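Local coordinates for protein amidase (Bacillus anthracis, PDB 5EWQ) that probably hydrolyses carboxylic acid amides to the acid and ammonia, as a member of the amidase signature family, at residues A[191-195]-A[508-513]; A[304-310]-A[495-501]; A[389-394]-A[405-409]; A[432-437]-A[458-464]. All blocks are in the same frame, centred on the assembly; numbering follows the deposited sequence.

Contact 1: residues A[191-195]-A[508-513]; sequences LNPYG and RKPPKL
Tyr-194 and Pro-511 bring their CA atoms to 5.3 Å where a type I beta turn, Asn-192 to Gly-195, meets the extended C-terminal tail 508-513. Neither segment forms regular helix or strand. The turn is closed by Gly-195 N bonding to Asn-192 O, and an Asx turn is laid over it: Asn-192 OD1 accepts from Tyr-194 N at 3.0 Å, while its ND2 is held by the carbonyls of Asp-200 and Gln-235. The turn thus presents the Tyr-194 side chain to the tail, with CG beside the backbone N and anti to the carbonyl carbon (chi1 -74°). Pro-511 lies over one face of the phenol, its CB almost above the ring centre at 3.7 Å from the centroid, a CH-pi contact; its CD reaches further along, to the hydroxyl end. Alongside, the Pro-193 ring sets its CB 4.2 Å from Pro-511 CB and, equally, 4.2 Å from Leu-513 CD1; Leu-513, largely at the surface, also touches Arg-74 and His-78 of helix 64-79. Tyr-473 ties the tail to strand 466-473, since its hydroxyl bonds to Lys-509 N and its ring meets that of Tyr-194. The Arg-508 guanidinium turns to Asn-47 for its bond and merely comes near the phenol oxygen. At the ring's edge, the Tyr-194 hydroxyl donates to the Lys-509 carbonyl, OH to O 2.6 Å, approaching with a tilt of 27° from the carbonyl plane.

Contact 2: residues A[304-310]-A[495-501]; sequences DLSIDGL and FNIGYAY
A type I beta turn, Ser-306 to Gly-309, in the loop leading into strand 314-317 is laid along helix 491-503, with Leu-305 and Tyr-499 meeting at one end and Leu-310 and Ala-500 at the other. An ST turn overlaps it, Ser-306 OG accepting from Asp-308 N. The polar link is a single one: Ser-306 N donates to Asn-496 OD1 at 3.2 Å, nearly straight at 165°. Asn-496 can offer that oxygen because its CG lies anti to the backbone N (chi1 -165°), which swings the amide toward the loop. Leu-305 lies over one face of the phenol ring in a CH-pi contact, CB standing 4.3 Å from the Tyr-499 centroid but displaced toward the rim, while Ser-306 O comes to the ring's edge. Gly-309 brings bare backbone against the helix, its N 3.5 Å from Ala-500 CB. Beyond it Leu-310 divides its branches: the Leu-310 and Ile-497 side chains cross at about a right angle, CD2 3.6 Å from CG2, and CD1 lies by Tyr-501. Leu-339 of helix 329-341 packs on both Leu-310 and Tyr-501, joining loop and helix to a third element. Between these branches, Leu-310 CG rests on Ala-500 CB at 3.6 Å.

Contact 3: residues A[389-394]-A[405-409]; sequences IIAFNK and QTLIE
Gln-405 and Asn-393 join two helices through their amides, with Gln-405 at the N-cap position of helix 406-412 and Asn-393 near the end of helix 386-394. From CB, which points toward helix 386-394, CG of Gln-405 takes the position between backbone N and carbonyl carbon (chi1 52°), and the rest of the chain runs out extended to cross the gap. CD arrives 3.9 Å from Asn-393 CB. There the amide splits its two ends. OE1 accepts from Asn-393 ND2 at 2.8 Å along a nearly straight bond, although the donor stands above the carbonyl plane, the two amide planes being turned 56° from each other. NE2 gives a hydrogen to the backbone oxygen Ile-390 O at 3.2 Å, in the carbonyl plane and on a lone pair; the same oxygen takes a weak helical bond from Lys-394 N. Gripped at both ends, the buried amide has its rotation fixed. Beside the amide, Ile-390 CG1 and Ile-408 CD1 meet at 4.2 Å, and Ile-408 also touches Phe-367 of helix 360-377. Toward the surface Lys-394, bent at its last torsion, brings NZ to Glu-409 OE2 at 3.1 Å, a salt bridge whose hydrogen bond is weak.

Contact 4: residues A[432-437]-A[458-464]; sequences AKKELN and LSAVAGY
Ala-432 and Leu-436 of helix 418-437 settle on Leu-458 and Ala-462 of the short helix 457-462, where the segments 432-437 and 458-462 cross at -120°, their axes 8.7 Å apart. This is the close side of the contact. Small residues line it: the CA atoms of Ala-432 and Leu-458 are 4.9 Å apart, as are those of Lys-433 and Ala-462, and Ala-432 CB sits 3.8 Å from Ala-462 CB. Leu-436 wedges in beside them with its branches parted, CD1 against Leu-458 CB at 3.6 Å and CD2 over a face of the Tyr-464 ring, 3.9 Å from the centroid and shifted toward the rim near CG. The aromatic ring is delivered by the helix ending: the chain leaves the helix at Gly-463 with a positive phi of 87°, and Tyr-464 then turns its side chain back toward helix 418-437. Leu-352 and Val-357, in the loop after strand 345-347, pack on Leu-458 from outside the pair. The looser side is aliphatic and polar. Lys-433 runs fully extended past the ring's edge, its CG 3.8 Å from Tyr-464 OH, and carries its charge to the exposed surface; Glu-435 lends CG to Leu-458 CD1, while its OE1 takes a weak bond from Asn-353 N. At the far rim the Tyr-464 hydroxyl faces the Asn-437 amide, in a bond to OD1 modelled too short for its details to be relied on. The chemistry implies an apolar helix crossing with a polar border: the Tyr-464 ring packs its face against Leu-436 CD2 and its edge beside the aliphatic part of Lys-433, while its hydroxyl only faces Asn-437.

The four contacts are separate, with no two touching. Contact 1 brings the C-terminal tail back to a loop 313 residues earlier at the closest ends, and the other three are nested inside that closure; contact 2 in turn encloses contacts 3 and 4, which follow in series. The large mixed sheet runs beside contacts 2 and 4, whose centres are about 23 Å apart: strand 447-451 lies between the segments of contact 4, strand 466-473 follows it, and 479-485 leads to helix 491-503 of contact 2, whose loop enters strand 314-317. Contact 3 instead joins helices on the far side of the chain's centre from contact 2, about 46 Å between centres.

Contact 1: residues A[191-195]-A[508-513]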
loop_
_atom_site.group_PDB
_atom_site.type_symbol
_atom_site.label_atom_id
_atom_site.label_comp_id
_atom_site.label_asym_id
_atom_site.label_seq_id
_atom_site.Cartn_x
_atom_site.Cartn_y
_atom_site.Cartn_z
ATOM N N LEU A 191 6.774 3.610 12.732
ATOM C CA LEU A 191 6.740 2.599 13.784
ATOM C C LEU A 191 5.549 1.655 13.626
ATOM O O LEU A 191 4.466 2.064 13.210
ATOM C CB LEU A 191 6.705 3.263 15.161
ATOM C CG LEU A 191 7.905 4.148 15.502
ATOM C CD1 LEU A 191 7.805 4.651 16.931
ATOM C CD2 LEU A 191 9.215 3.402 15.280
ATOM N N ASN A 192 5.763 0.384 13.956
ATOM C CA ASN A 192 4.716 -0.624 13.860
ATOM C C ASN A 192 3.786 -0.543 15.067
ATOM O O ASN A 192 4.227 -0.714 16.203
ATOM C CB ASN A 192 5.331 -2.023 13.745
ATOM C CG ASN A 192 4.323 -3.082 13.323
ATOM O OD1 ASN A 192 3.186 -3.105 13.794
ATOM N ND2 ASN A 192 4.744 -3.969 12.429
ATOM N N PRO A 193 2.492 -0.285 14.818
ATOM C CA PRO A 193 1.480 -0.099 15.865
ATOM C C PRO A 193 1.303 -1.312 16.779
ATOM O O PRO A 193 0.736 -1.174 17.863
ATOM C CB PRO A 193 0.195 0.167 15.068
ATOM C CG PRO A 193 0.459 -0.386 13.708
ATOM C CD PRO A 193 1.915 -0.154 13.469
ATOM N N TYR A 194 1.779 -2.476 16.351
ATOM C CA TYR A 194 1.666 -3.686 17.159
ATOM C C TYR A 194 2.868 -3.867 18.079
ATOM O O TYR A 194 2.899 -4.784 18.900
ATOM C CB TYR A 194 1.501 -4.913 16.262
ATOM C CG TYR A 194 0.128 -5.021 15.643
ATOM C CD1 TYR A 194 -0.906 -5.661 16.314
ATOM C CD2 TYR A 194 -0.138 -4.480 14.393
ATOM C CE1 TYR A 194 -2.165 -5.762 15.756
ATOM C CE2 TYR A 194 -1.394 -4.575 13.827
ATOM C CZ TYR A 194 -2.404 -5.218 14.514
ATOM O OH TYR A 194 -3.656 -5.317 13.955
ATOM N N GLY A 195 3.854 -2.988 17.940
ATOM C CA GLY A 195 5.044 -3.041 18.767
ATOM C C GLY A 195 6.176 -2.202 18.207
ATOM O O GLY A 195 7.044 -2.721 17.503
ATOM N N ARG A 508 -7.283 -10.973 12.418
ATOM C CA ARG A 508 -6.888 -9.596 12.695
ATOM C C ARG A 508 -7.458 -9.076 14.010
ATOM O O ARG A 508 -8.669 -9.092 14.226
ATOM C CB ARG A 508 -7.320 -8.673 11.554
ATOM C CG ARG A 508 -6.556 -7.359 11.519
ATOM C CD ARG A 508 -7.245 -6.325 10.648
ATOM N NE ARG A 508 -8.083 -5.428 11.437
ATOM C CZ ARG A 508 -7.649 -4.298 11.987
ATOM N NH1 ARG A 508 -6.386 -3.925 11.833
ATOM N NH2 ARG A 508 -8.478 -3.538 12.692
ATOM N N LYS A 509 -6.568 -8.618 14.884
ATOM C CA LYS A 509 -6.966 -7.950 16.117
ATOM C C LYS A 509 -6.474 -6.507 16.107
ATOM O O LYS A 509 -5.336 -6.240 15.718
ATOM C CB LYS A 509 -6.413 -8.683 17.342
ATOM C CG LYS A 509 -6.994 -10.066 17.576
ATOM C CD LYS A 509 -6.447 -10.668 18.863
ATOM C CE LYS A 509 -7.041 -12.038 19.138
ATOM N NZ LYS A 509 -6.523 -12.618 20.409
ATOM N N PRO A 510 -7.337 -5.568 16.524
ATOM C CA PRO A 510 -6.961 -4.153 16.626
ATOM C C PRO A 510 -5.779 -3.947 17.568
ATOM O O PRO A 510 -5.783 -4.482 18.677
ATOM C CB PRO A 510 -8.226 -3.492 17.179
ATOM C CG PRO A 510 -9.337 -4.406 16.782
ATOM C CD PRO A 510 -8.756 -5.787 16.857
ATOM N N PRO A 511 -4.771 -3.179 17.127
ATOM C CA PRO A 511 -3.548 -2.964 17.906
ATOM C C PRO A 511 -3.767 -2.086 19.134
ATOM O O PRO A 511 -4.542 -1.131 19.082
ATOM C CB PRO A 511 -2.618 -2.271 16.905
ATOM C CG PRO A 511 -3.540 -1.572 15.970
ATOM C CD PRO A 511 -4.739 -2.470 15.836
ATOM N N LYS A 512 -3.086 -2.416 20.226
ATOM C CA LYS A 512 -3.138 -1.605 21.437
ATOM C C LYS A 512 -2.212 -0.400 21.316
ATOM O O LYS A 512 -0.997 -0.519 21.483
ATOM C CB LYS A 512 -2.758 -2.435 22.665
ATOM C CG LYS A 512 -3.938 -2.911 23.500
ATOM C CD LYS A 512 -4.758 -3.968 22.781
ATOM C CE LYS A 512 -5.855 -4.511 23.683
ATOM N NZ LYS A 512 -6.633 -5.601 23.034
ATOM N N LEU A 513 -2.791 0.758 21.023
ATOM C CA LEU A 513 -2.015 1.986 20.896
ATOM C C LEU A 513 -1.711 2.582 22.266
ATOM O O LEU A 513 -0.692 3.246 22.457
ATOM C CB LEU A 513 -2.759 3.006 20.027
ATOM C CG LEU A 513 -2.421 3.031 18.534
ATOM C CD1 LEU A 513 -2.557 1.651 17.906
ATOM C CD2 LEU A 513 -3.300 4.037 17.805
ATOM O OXT LEU A 513 -2.476 2.408 23.216
#

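Contact 2: residues A[304-310]-A[495-501]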
loop_
_atom_site.group_PDB
_atom_site.type_symbol
_atom_site.label_atom_id
_atom_site.label_comp_id
_atom_site.label_asym_id
_atom_site.label_seq_id
_atom_site.Cartn_x
_atom_site.Cartn_y
_atom_site.Cartn_z
ATOM N N ASP A 304 -19.693 -10.030 -5.799
ATOM C CA ASP A 304 -19.439 -11.468 -5.826
ATOM C C ASP A 304 -18.451 -11.896 -4.744
ATOM O O ASP A 304 -17.483 -12.603 -5.020
ATOM C CB ASP A 304 -18.918 -11.889 -7.203
ATOM C CG ASP A 304 -19.917 -11.618 -8.311
ATOM O OD1 ASP A 304 -20.683 -10.639 -8.198
ATOM O OD2 ASP A 304 -19.935 -12.386 -9.297
ATOM N N LEU A 305 -18.703 -11.463 -3.513
ATOM C CA LEU A 305 -17.859 -11.827 -2.380
ATOM C C LEU A 305 -18.642 -12.651 -1.364
ATOM O O LEU A 305 -19.367 -12.103 -0.535
ATOM C CB LEU A 305 -17.280 -10.577 -1.714
ATOM C CG LEU A 305 -15.849 -10.182 -2.093
ATOM C CD1 LEU A 305 -15.675 -10.120 -3.602
ATOM C CD2 LEU A 305 -15.479 -8.852 -1.456
ATOM N N SER A 306 -18.493 -13.970 -1.435
ATOM C CA SER A 306 -19.218 -14.873 -0.550
ATOM C C SER A 306 -18.290 -15.530 0.465
ATOM O O SER A 306 -17.089 -15.661 0.228
ATOM C CB SER A 306 -19.948 -15.945 -1.364
ATOM O OG SER A 306 -20.643 -16.844 -0.518
ATOM N N ILE A 307 -18.855 -15.943 1.596
ATOM C CA ILE A 307 -18.085 -16.609 2.642
ATOM C C ILE A 307 -17.729 -18.034 2.231
ATOM O O ILE A 307 -16.836 -18.655 2.809
ATOM C CB ILE A 307 -18.855 -16.638 3.978
ATOM C CG1 ILE A 307 -20.166 -17.410 3.825
ATOM C CG2 ILE A 307 -19.119 -15.223 4.471
ATOM C CD1 ILE A 307 -20.985 -17.481 5.096
ATOM N N ASP A 308 -18.435 -18.547 1.228
ATOM C CA ASP A 308 -18.152 -19.868 0.685
ATOM C C ASP A 308 -17.350 -19.744 -0.604
ATOM O O ASP A 308 -17.474 -20.569 -1.509
ATOM C CB ASP A 308 -19.450 -20.639 0.434
ATOM N N GLY A 309 -16.527 -18.704 -0.681
ATOM C CA GLY A 309 -15.724 -18.446 -1.861
ATOM C C GLY A 309 -14.531 -19.373 -1.982
ATOM O O GLY A 309 -13.884 -19.427 -3.026
ATOM N N LEU A 310 -14.237 -20.102 -0.909
ATOM C CA LEU A 310 -13.138 -21.062 -0.909
ATOM C C LEU A 310 -13.635 -22.474 -1.186
ATOM O O LEU A 310 -12.840 -23.402 -1.343
ATOM C CB LEU A 310 -12.391 -21.026 0.425
ATOM C CG LEU A 310 -11.364 -19.905 0.592
ATOM C CD1 LEU A 310 -10.686 -19.987 1.948
ATOM C CD2 LEU A 310 -10.339 -19.965 -0.524
ATOM N N PHE A 495 -10.150 -11.536 -4.657
ATOM C CA PHE A 495 -10.949 -10.935 -3.595
ATOM C C PHE A 495 -11.953 -11.933 -3.030
ATOM O O PHE A 495 -12.168 -11.988 -1.821
ATOM C CB PHE A 495 -11.679 -9.689 -4.101
ATOM C CG PHE A 495 -10.851 -8.438 -4.046
ATOM C CD1 PHE A 495 -10.466 -7.902 -2.829
ATOM C CD2 PHE A 495 -10.468 -7.789 -5.208
ATOM C CE1 PHE A 495 -9.707 -6.749 -2.771
ATOM C CE2 PHE A 495 -9.711 -6.636 -5.156
ATOM C CZ PHE A 495 -9.331 -6.115 -3.935
ATOM N N ASN A 496 -12.560 -12.721 -3.912
ATOM C CA ASN A 496 -13.521 -13.735 -3.498
ATOM C C ASN A 496 -12.853 -14.807 -2.645
ATOM O O ASN A 496 -13.409 -15.258 -1.644
ATOM C CB ASN A 496 -14.189 -14.366 -4.720
ATOM C CG ASN A 496 -15.429 -15.161 -4.361
ATOM O OD1 ASN A 496 -16.045 -14.933 -3.320
ATOM N ND2 ASN A 496 -15.803 -16.098 -5.225
ATOM N N ILE A 497 -11.652 -15.207 -3.051
ATOM C CA ILE A 497 -10.858 -16.166 -2.293
ATOM C C ILE A 497 -10.379 -15.548 -0.982
ATOM O O ILE A 497 -10.469 -16.168 0.079
ATOM C CB ILE A 497 -9.645 -16.660 -3.113
ATOM C CG1 ILE A 497 -10.101 -17.645 -4.191
ATOM C CG2 ILE A 497 -8.604 -17.306 -2.212
ATOM C CD1 ILE A 497 -8.975 -18.176 -5.050
ATOM N N GLY A 498 -9.883 -14.318 -1.063
ATOM C CA GLY A 498 -9.383 -13.613 0.103
ATOM C C GLY A 498 -10.456 -13.319 1.134
ATOM O O GLY A 498 -10.213 -13.416 2.338
ATOM N N TYR A 499 -11.646 -12.957 0.662
ATOM C CA TYR A 499 -12.764 -12.647 1.547
ATOM C C TYR A 499 -13.227 -13.886 2.304
ATOM O O TYR A 499 -13.575 -13.812 3.483
ATOM C CB TYR A 499 -13.930 -12.051 0.754
ATOM C CG TYR A 499 -15.124 -11.673 1.599
ATOM C CD1 TYR A 499 -15.161 -10.463 2.280
ATOM C CD2 TYR A 499 -16.219 -12.522 1.711
ATOM C CE1 TYR A 499 -16.251 -10.113 3.054
ATOM C CE2 TYR A 499 -17.313 -12.180 2.482
ATOM C CZ TYR A 499 -17.324 -10.974 3.151
ATOM O OH TYR A 499 -18.411 -10.627 3.919
ATOM N N ALA A 500 -13.228 -15.024 1.617
ATOM C CA ALA A 500 -13.666 -16.278 2.217
ATOM C C ALA A 500 -12.680 -16.753 3.280
ATOM O O ALA A 500 -13.081 -17.279 4.317
ATOM C CB ALA A 500 -13.850 -17.340 1.149
ATOM N N TYR A 501 -11.389 -16.566 3.018
ATOM C CA TYR A 501 -10.359 -16.931 3.986
ATOM C C TYR A 501 -10.376 -15.987 5.181
ATOM O O TYR A 501 -10.105 -16.393 6.310
ATOM C CB TYR A 501 -8.974 -16.930 3.336
ATOM C CG TYR A 501 -7.840 -16.998 4.335
ATOM C CD1 TYR A 501 -7.549 -18.178 5.007
ATOM C CD2 TYR A 501 -7.063 -15.879 4.611
ATOM C CE1 TYR A 501 -6.517 -18.244 5.923
ATOM C CE2 TYR A 501 -6.027 -15.935 5.526
ATOM C CZ TYR A 501 -5.759 -17.119 6.179
ATOM O OH TYR A 501 -4.730 -17.181 7.090
#

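Contact 3: residues A[389-394]-A[405-409]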
loop_
_atom_site.group_PDB
_atom_site.type_symbol
_atom_site.label_atom_id
_atom_site.label_comp_id
_atom_site.label_asym_id
_atom_site.label_seq_id
_atom_site.Cartn_x
_atom_site.Cartn_y
_atom_site.Cartn_z
ATOM N N ILE A 389 20.162 15.415 -7.124
ATOM C CA ILE A 389 19.737 14.868 -5.840
ATOM C C ILE A 389 20.937 14.415 -5.019
ATOM O O ILE A 389 21.057 14.745 -3.838
ATOM C CB ILE A 389 18.776 13.679 -6.022
ATOM C CG1 ILE A 389 17.491 14.136 -6.708
ATOM C CG2 ILE A 389 18.460 13.034 -4.681
ATOM C CD1 ILE A 389 16.571 13.006 -7.102
ATOM N N ILE A 390 21.821 13.654 -5.659
ATOM C CA ILE A 390 23.026 13.144 -5.015
ATOM C C ILE A 390 23.881 14.283 -4.463
ATOM O O ILE A 390 24.402 14.200 -3.350
ATOM C CB ILE A 390 23.864 12.299 -5.995
ATOM C CG1 ILE A 390 23.056 11.093 -6.480
ATOM C CG2 ILE A 390 25.157 11.842 -5.344
ATOM C CD1 ILE A 390 23.797 10.214 -7.465
ATOM N N ALA A 391 24.007 15.350 -5.244
ATOM C CA ALA A 391 24.763 16.522 -4.824
ATOM C C ALA A 391 24.046 17.259 -3.698
ATOM O O ALA A 391 24.681 17.830 -2.812
ATOM C CB ALA A 391 24.996 17.451 -6.004
ATOM N N PHE A 392 22.718 17.240 -3.741
ATOM C CA PHE A 392 21.902 17.907 -2.732
ATOM C C PHE A 392 22.029 17.227 -1.373
ATOM O O PHE A 392 22.166 17.892 -0.347
ATOM C CB PHE A 392 20.435 17.935 -3.172
ATOM C CG PHE A 392 19.517 18.602 -2.186
ATOM C CD1 PHE A 392 19.328 19.973 -2.214
ATOM C CD2 PHE A 392 18.837 17.856 -1.237
ATOM C CE1 PHE A 392 18.483 20.589 -1.312
ATOM C CE2 PHE A 392 17.991 18.467 -0.332
ATOM C CZ PHE A 392 17.813 19.835 -0.370
ATOM N N ASN A 393 21.976 15.899 -1.375
ATOM C CA ASN A 393 22.061 15.121 -0.146
ATOM C C ASN A 393 23.417 15.251 0.539
ATOM O O ASN A 393 23.508 15.211 1.766
ATOM C CB ASN A 393 21.767 13.646 -0.432
ATOM C CG ASN A 393 20.333 13.408 -0.864
ATOM O OD1 ASN A 393 19.429 14.162 -0.501
ATOM N ND2 ASN A 393 20.117 12.352 -1.641
ATOM N N LYS A 394 24.465 15.407 -0.262
ATOM C CA LYS A 394 25.828 15.510 0.252
ATOM C C LYS A 394 26.042 16.741 1.132
ATOM O O LYS A 394 26.889 16.734 2.024
ATOM C CB LYS A 394 26.830 15.534 -0.907
ATOM C CG LYS A 394 27.140 14.175 -1.514
ATOM C CD LYS A 394 28.068 14.326 -2.712
ATOM C CE LYS A 394 28.794 13.028 -3.039
ATOM N NZ LYS A 394 27.869 11.938 -3.446
ATOM N N GLN A 405 23.287 6.869 0.463
ATOM C CA GLN A 405 22.546 6.861 -0.794
ATOM C C GLN A 405 23.262 6.019 -1.847
ATOM O O GLN A 405 23.348 6.405 -3.013
ATOM C CB GLN A 405 22.345 8.290 -1.304
ATOM C CG GLN A 405 23.625 9.108 -1.392
ATOM C CD GLN A 405 23.402 10.484 -1.988
ATOM O OE1 GLN A 405 22.288 10.831 -2.379
ATOM N NE2 GLN A 405 24.464 11.275 -2.061
ATOM N N THR A 406 23.762 4.862 -1.426
ATOM C CA THR A 406 24.552 3.989 -2.290
ATOM C C THR A 406 23.773 3.496 -3.510
ATOM O O THR A 406 24.328 3.378 -4.604
ATOM C CB THR A 406 25.072 2.764 -1.509
ATOM O OG1 THR A 406 25.700 3.199 -0.295
ATOM C CG2 THR A 406 26.078 1.981 -2.342
ATOM N N LEU A 407 22.487 3.216 -3.322
ATOM C CA LEU A 407 21.666 2.647 -4.388
ATOM C C LEU A 407 21.410 3.624 -5.533
ATOM O O LEU A 407 21.518 3.253 -6.703
ATOM C CB LEU A 407 20.334 2.152 -3.821
ATOM C CG LEU A 407 20.385 0.772 -3.166
ATOM C CD1 LEU A 407 19.075 0.453 -2.466
ATOM C CD2 LEU A 407 20.705 -0.286 -4.209
ATOM N N ILE A 408 21.074 4.867 -5.203
ATOM C CA ILE A 408 20.803 5.865 -6.233
ATOM C C ILE A 408 22.106 6.355 -6.858
ATOM O O ILE A 408 22.108 6.894 -7.965
ATOM C CB ILE A 408 20.010 7.067 -5.679
ATOM C CG1 ILE A 408 20.861 7.888 -4.711
ATOM C CG2 ILE A 408 18.733 6.595 -5.004
ATOM C CD1 ILE A 408 20.152 9.110 -4.175
ATOM N N GLU A 409 23.211 6.165 -6.145
ATOM C CA GLU A 409 24.527 6.476 -6.688
ATOM C C GLU A 409 24.932 5.420 -7.707
ATOM O O GLU A 409 25.538 5.732 -8.731
ATOM C CB GLU A 409 25.572 6.566 -5.574
ATOM C CG GLU A 409 25.563 7.882 -4.812
ATOM C CD GLU A 409 26.570 7.902 -3.678
ATOM O OE1 GLU A 409 26.891 6.819 -3.146
ATOM O OE2 GLU A 409 27.043 9.002 -3.320
#

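Contact 4: residues A[432-437]-A[458-464]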
loop_
_atom_site.group_PDB
_atom_site.type_symbol
_atom_site.label_atom_id
_atom_site.label_comp_id
_atom_site.label_asym_id
_atom_site.label_seq_id
_atom_site.Cartn_x
_atom_site.Cartn_y
_atom_site.Cartn_z
ATOM N N ALA A 432 9.065 -16.222 -15.059
ATOM C CA ALA A 432 8.134 -16.108 -13.943
ATOM C C ALA A 432 6.715 -16.495 -14.350
ATOM O O ALA A 432 6.008 -17.168 -13.600
ATOM C CB ALA A 432 8.154 -14.695 -13.383
ATOM N N LYS A 433 6.307 -16.067 -15.539
ATOM C CA LYS A 433 4.963 -16.346 -16.035
ATOM C C LYS A 433 4.773 -17.840 -16.282
ATOM O O LYS A 433 3.702 -18.388 -16.026
ATOM C CB LYS A 433 4.692 -15.555 -17.317
ATOM C CG LYS A 433 3.236 -15.535 -17.751
ATOM C CD LYS A 433 3.037 -14.611 -18.943
ATOM C CE LYS A 433 1.575 -14.535 -19.351
ATOM N NZ LYS A 433 1.372 -13.623 -20.512
ATOM N N LYS A 434 5.820 -18.493 -16.774
ATOM C CA LYS A 434 5.778 -19.930 -17.020
ATOM C C LYS A 434 5.817 -20.706 -15.709
ATOM O O LYS A 434 5.155 -21.734 -15.564
ATOM C CB LYS A 434 6.940 -20.358 -17.920
ATOM N N GLU A 435 6.596 -20.206 -14.754
ATOM C CA GLU A 435 6.716 -20.839 -13.447
ATOM C C GLU A 435 5.391 -20.797 -12.691
ATOM O O GLU A 435 5.013 -21.760 -12.025
ATOM C CB GLU A 435 7.813 -20.163 -12.622
ATOM C CG GLU A 435 8.006 -20.753 -11.234
ATOM C CD GLU A 435 8.487 -22.191 -11.269
ATOM O OE1 GLU A 435 9.717 -22.407 -11.267
ATOM O OE2 GLU A 435 7.637 -23.106 -11.295
ATOM N N LEU A 436 4.690 -19.673 -12.804
ATOM C CA LEU A 436 3.403 -19.501 -12.139
ATOM C C LEU A 436 2.318 -20.340 -12.805
ATOM O O LEU A 436 1.584 -21.064 -12.134
ATOM C CB LEU A 436 2.998 -18.025 -12.131
ATOM C CG LEU A 436 3.336 -17.223 -10.871
ATOM C CD1 LEU A 436 4.794 -17.398 -10.480
ATOM C CD2 LEU A 436 3.010 -15.752 -11.074
ATOM N N ASN A 437 2.228 -20.247 -14.128
ATOM C CA ASN A 437 1.231 -20.996 -14.888
ATOM C C ASN A 437 1.423 -22.504 -14.777
ATOM O O ASN A 437 0.492 -23.274 -15.022
ATOM C CB ASN A 437 1.259 -20.580 -16.358
ATOM C CG ASN A 437 0.776 -19.162 -16.571
ATOM O OD1 ASN A 437 -0.096 -18.675 -15.850
ATOM N ND2 ASN A 437 1.343 -18.487 -17.564
ATOM N N LEU A 458 8.507 -13.579 -8.274
ATOM C CA LEU A 458 7.943 -14.132 -9.500
ATOM C C LEU A 458 6.628 -13.463 -9.891
ATOM O O LEU A 458 6.436 -13.085 -11.047
ATOM C CB LEU A 458 7.734 -15.639 -9.352
ATOM C CG LEU A 458 8.975 -16.446 -8.966
ATOM C CD1 LEU A 458 8.661 -17.932 -8.929
ATOM C CD2 LEU A 458 10.119 -16.163 -9.924
ATOM N N SER A 459 5.725 -13.319 -8.926
ATOM C CA SER A 459 4.401 -12.767 -9.192
ATOM C C SER A 459 4.451 -11.286 -9.562
ATOM O O SER A 459 3.577 -10.786 -10.271
ATOM C CB SER A 459 3.487 -12.972 -7.981
ATOM O OG SER A 459 4.041 -12.387 -6.815
ATOM N N ALA A 460 5.476 -10.589 -9.081
ATOM C CA ALA A 460 5.630 -9.166 -9.366
ATOM C C ALA A 460 6.116 -8.942 -10.795
ATOM O O ALA A 460 5.612 -8.069 -11.502
ATOM C CB ALA A 460 6.589 -8.527 -8.373
ATOM N N VAL A 461 7.096 -9.736 -11.213
ATOM C CA VAL A 461 7.655 -9.628 -12.556
ATOM C C VAL A 461 6.655 -10.103 -13.607
ATOM O O VAL A 461 6.493 -9.476 -14.655
ATOM C CB VAL A 461 8.961 -10.440 -12.686
ATOM C CG1 VAL A 461 9.446 -10.458 -14.127
ATOM C CG2 VAL A 461 10.031 -9.869 -11.768
ATOM N N ALA A 462 5.977 -11.207 -13.312
ATOM C CA ALA A 462 5.009 -11.784 -14.238
ATOM C C ALA A 462 3.753 -10.922 -14.352
ATOM O O ALA A 462 2.985 -11.054 -15.304
ATOM C CB ALA A 462 4.646 -13.195 -13.806
ATOM N N GLY A 463 3.550 -10.041 -13.378
ATOM C CA GLY A 463 2.421 -9.129 -13.402
ATOM C C GLY A 463 1.160 -9.712 -12.794
ATOM O O GLY A 463 0.080 -9.133 -12.910
ATOM N N TYR A 464 1.297 -10.863 -12.145
ATOM C CA TYR A 464 0.165 -11.524 -11.507
ATOM C C TYR A 464 -0.231 -10.811 -10.218
ATOM O O TYR A 464 0.628 -10.296 -9.501
ATOM C CB TYR A 464 0.495 -12.993 -11.226
ATOM C CG TYR A 464 0.373 -13.885 -12.442
ATOM C CD1 TYR A 464 1.204 -13.713 -13.540
ATOM C CD2 TYR A 464 -0.569 -14.902 -12.488
ATOM C CE1 TYR A 464 1.096 -14.525 -14.652
ATOM C CE2 TYR A 464 -0.685 -15.720 -13.594
ATOM C CZ TYR A 464 0.151 -15.527 -14.673
ATOM O OH TYR A 464 0.039 -16.338 -15.777
#